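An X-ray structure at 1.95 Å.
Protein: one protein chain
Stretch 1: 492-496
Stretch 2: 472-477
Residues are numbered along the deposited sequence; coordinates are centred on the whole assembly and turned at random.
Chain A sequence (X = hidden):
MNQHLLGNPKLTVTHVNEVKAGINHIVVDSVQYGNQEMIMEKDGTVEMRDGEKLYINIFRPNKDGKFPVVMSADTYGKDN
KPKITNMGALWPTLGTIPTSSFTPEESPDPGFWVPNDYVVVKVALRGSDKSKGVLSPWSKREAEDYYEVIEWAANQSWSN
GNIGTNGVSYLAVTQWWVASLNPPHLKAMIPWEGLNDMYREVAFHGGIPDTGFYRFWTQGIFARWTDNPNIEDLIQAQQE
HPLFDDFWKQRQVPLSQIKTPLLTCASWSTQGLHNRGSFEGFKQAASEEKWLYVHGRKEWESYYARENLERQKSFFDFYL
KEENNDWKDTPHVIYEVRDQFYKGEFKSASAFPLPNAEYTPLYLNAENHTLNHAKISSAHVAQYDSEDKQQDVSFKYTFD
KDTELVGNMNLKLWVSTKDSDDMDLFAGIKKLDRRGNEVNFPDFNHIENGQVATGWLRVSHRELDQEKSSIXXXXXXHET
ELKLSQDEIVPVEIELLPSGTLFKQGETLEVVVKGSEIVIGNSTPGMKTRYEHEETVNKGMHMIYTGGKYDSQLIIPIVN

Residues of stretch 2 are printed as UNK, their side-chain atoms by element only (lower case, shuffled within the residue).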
# COMPACT_ATOMS: atom_id res chain seq x y z
N VAL A 492 -15.16 -1.81 21.57
CA VAL A 492 -14.49 -2.02 20.30
C VAL A 492 -13.31 -1.10 20.22
O VAL A 492 -13.32 0.00 20.81
CB VAL A 492 -15.41 -1.82 19.09
CG1 VAL A 492 -16.67 -2.80 19.19
CG2 VAL A 492 -15.80 -0.35 18.96
N GLU A 493 -12.30 -1.54 19.52
CA GLU A 493 -11.13 -0.70 19.22
C GLU A 493 -10.90 -0.75 17.74
O GLU A 493 -10.73 -1.84 17.16
CB GLU A 493 -9.90 -1.21 19.94
CG GLU A 493 -10.09 -1.11 21.43
CD GLU A 493 -8.93 -1.61 22.23
OE1 GLU A 493 -7.77 -1.51 21.79
OE2 GLU A 493 -9.19 -2.07 23.36
N ILE A 494 -10.95 0.44 17.14
CA ILE A 494 -10.88 0.61 15.71
C ILE A 494 -9.49 1.07 15.32
O ILE A 494 -8.97 2.09 15.86
CB ILE A 494 -11.93 1.61 15.21
CG1 ILE A 494 -13.33 1.12 15.61
CG2 ILE A 494 -11.90 1.75 13.69
CD1 ILE A 494 -14.47 2.09 15.15
N GLU A 495 -8.88 0.32 14.41
CA GLU A 495 -7.53 0.66 13.82
C GLU A 495 -7.62 1.85 12.82
O GLU A 495 -8.01 1.67 11.67
CB GLU A 495 -6.95 -0.60 13.12
CG GLU A 495 -5.55 -0.44 12.49
CD GLU A 495 -5.10 -1.71 11.75
OE1 GLU A 495 -5.95 -2.58 11.49
OE2 GLU A 495 -3.88 -1.87 11.47
N LEU A 496 -7.28 3.03 13.27
CA LEU A 496 -6.98 4.13 12.33
C LEU A 496 -5.58 3.84 11.72
O LEU A 496 -4.63 3.59 12.43
CB LEU A 496 -7.04 5.53 12.99
CG LEU A 496 -8.38 6.09 13.41
CD1 LEU A 496 -9.37 6.07 12.28
CD2 LEU A 496 -8.89 5.32 14.63
N UNK A 472 -1.74 1.59 20.48
CA UNK A 472 -2.09 2.42 19.32
C UNK A 472 -2.68 1.68 18.13
O UNK A 472 -3.29 2.28 17.21
c UNK A 472 -0.88 3.23 18.89
N UNK A 473 -2.43 0.39 18.07
CA UNK A 473 -2.84 -0.42 16.94
C UNK A 473 -3.51 -1.67 17.40
O UNK A 473 -2.84 -2.64 17.77
c UNK A 473 -1.64 -0.81 16.05
c UNK A 473 -0.93 -2.11 13.95
o UNK A 473 0.23 -1.99 14.32
n UNK A 473 -1.27 -2.79 12.87
c UNK A 473 -2.09 -1.48 14.73
N UNK A 474 -4.86 -1.67 17.36
CA UNK A 474 -5.56 -2.91 17.66
C UNK A 474 -5.35 -3.92 16.51
O UNK A 474 -5.15 -3.52 15.36
c UNK A 474 -7.14 -1.20 17.09
c UNK A 474 -7.02 -2.47 17.81
c UNK A 474 -5.77 -0.56 17.05
N UNK A 475 -5.31 -5.19 16.87
CA UNK A 475 -5.21 -6.29 15.94
C UNK A 475 -6.34 -7.26 16.23
O UNK A 475 -6.42 -7.82 17.34
c UNK A 475 -3.97 -8.98 14.50
c UNK A 475 -3.87 -6.98 16.09
c UNK A 475 -2.30 -8.58 13.07
c UNK A 475 -0.45 -6.53 12.93
c UNK A 475 -3.45 -7.81 14.90
c UNK A 475 -1.41 -6.49 13.94
c UNK A 475 -0.43 -7.60 12.02
n UNK A 475 -3.28 -9.48 13.39
c UNK A 475 -2.35 -7.54 14.02
c UNK A 475 -1.33 -8.63 12.09
N UNK A 476 -7.17 -7.50 15.22
CA UNK A 476 -8.37 -8.33 15.38
C UNK A 476 -8.08 -9.71 14.85
O UNK A 476 -7.48 -9.83 13.81
c UNK A 476 -9.53 -7.68 14.67
n UNK A 476 -10.42 -4.57 16.43
c UNK A 476 -10.45 -5.95 16.38
c UNK A 476 -9.85 -6.32 15.22
c UNK A 476 -9.80 -4.12 15.35
n UNK A 476 -9.43 -5.16 14.62
N UNK A 477 -8.46 -10.74 15.61
CA UNK A 477 -8.29 -12.11 15.20
C UNK A 477 -9.04 -12.46 13.93
O UNK A 477 -8.52 -13.22 13.10
c UNK A 477 -8.45 -14.05 18.52
c UNK A 477 -7.61 -14.18 19.74
c UNK A 477 -8.73 -13.07 16.31
n UNK A 477 -8.10 -15.22 20.65
c UNK A 477 -7.88 -13.04 17.53
O HOH W 1 -4.87 -4.57 12.89
O HOH W 2 -12.07 -4.48 19.32
O HOH W 3 -8.46 -3.76 12.45

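Position 472 carries a single side-chain carbon, which is bonded to CA and goes no further. It points away from the strand and makes no contact with it. One carbon means alanine: Ala-472.

At position 473 the side chain is a run of three carbons, the third carrying one oxygen and one nitrogen. The two earlier carbons are an unbranched spacer, and the planar end is an amide, one methylene longer than asparagine would allow. CA to CB runs sideways to the strand, but the extended chain brings its end nearer, and its terminal nitrogen lies 3.1 Å from OE2 of Glu-495. This is Gln-473. With chi1 and chi2 both t, its NE2 donates a hydrogen bond to that oxygen at an N-H...acceptor angle of 144°. The amide nitrogen is the natural choice to face a carboxylate, since the amide oxygen would set acceptor against acceptor.

Position 474 has three carbons that close a ring onto its own backbone nitrogen. CB points toward the strand, and the middle ring carbon lies 3.5 Å from N of Glu-495. Only proline makes such a ring, so this is Pro-474. Its CG, in a C-gamma endo pucker, also sits 3.6 Å from O of Glu-493 and 3.7 Å from C of Ile-494, while its CB packs 3.8 Å from CB of Glu-493. Having no backbone N-H, it cannot donate to the strand from that nitrogen; it offers a compact apolar surface instead.

Position 475 is the bulkiest: one carbon, then fused five- and six-membered rings holding eight carbons and one nitrogen. That indole identifies Trp-475. Its CB points away and the side chain makes no contact with the strand, so size alone earns it no place here.

Position 476 shows one carbon and then a five-membered ring of three carbons and two nitrogens, an imidazole. One ring nitrogen lies 2.8 Å from O of Glu-493, which sits at the ring edge, near its plane. The residue is His-476, with chi1 in m. NE2 donates to that carbonyl, but the 123° angle makes the bond weak. ND1 is 2.8 Å from water 3, which in turn donates to OE1 of Glu-495 at 2.9 Å.

Position 477 has four carbons in a row ending in nitrogen, the mark of lysine. Lys-477 is out of reach of the strand.

The contact works by placing a proline against strand backbone and fastening it on two sides of the sequence. Pro-474 supplies the packing, and Gln-473 and His-476 supply polar ties to a carboxylate and a main-chain carbonyl. Water extends the scheme: water 1 donates to O of Pro-474 at 2.7 Å and, weakly, to OE1 of Glu-495, also at 2.7 Å. The designer's rule is economical: a small patch, 280 Å² in all, can combine a rigid ring, two side-chain donors and bridging solvent.

Stretch 2 472-477: AQPWHK
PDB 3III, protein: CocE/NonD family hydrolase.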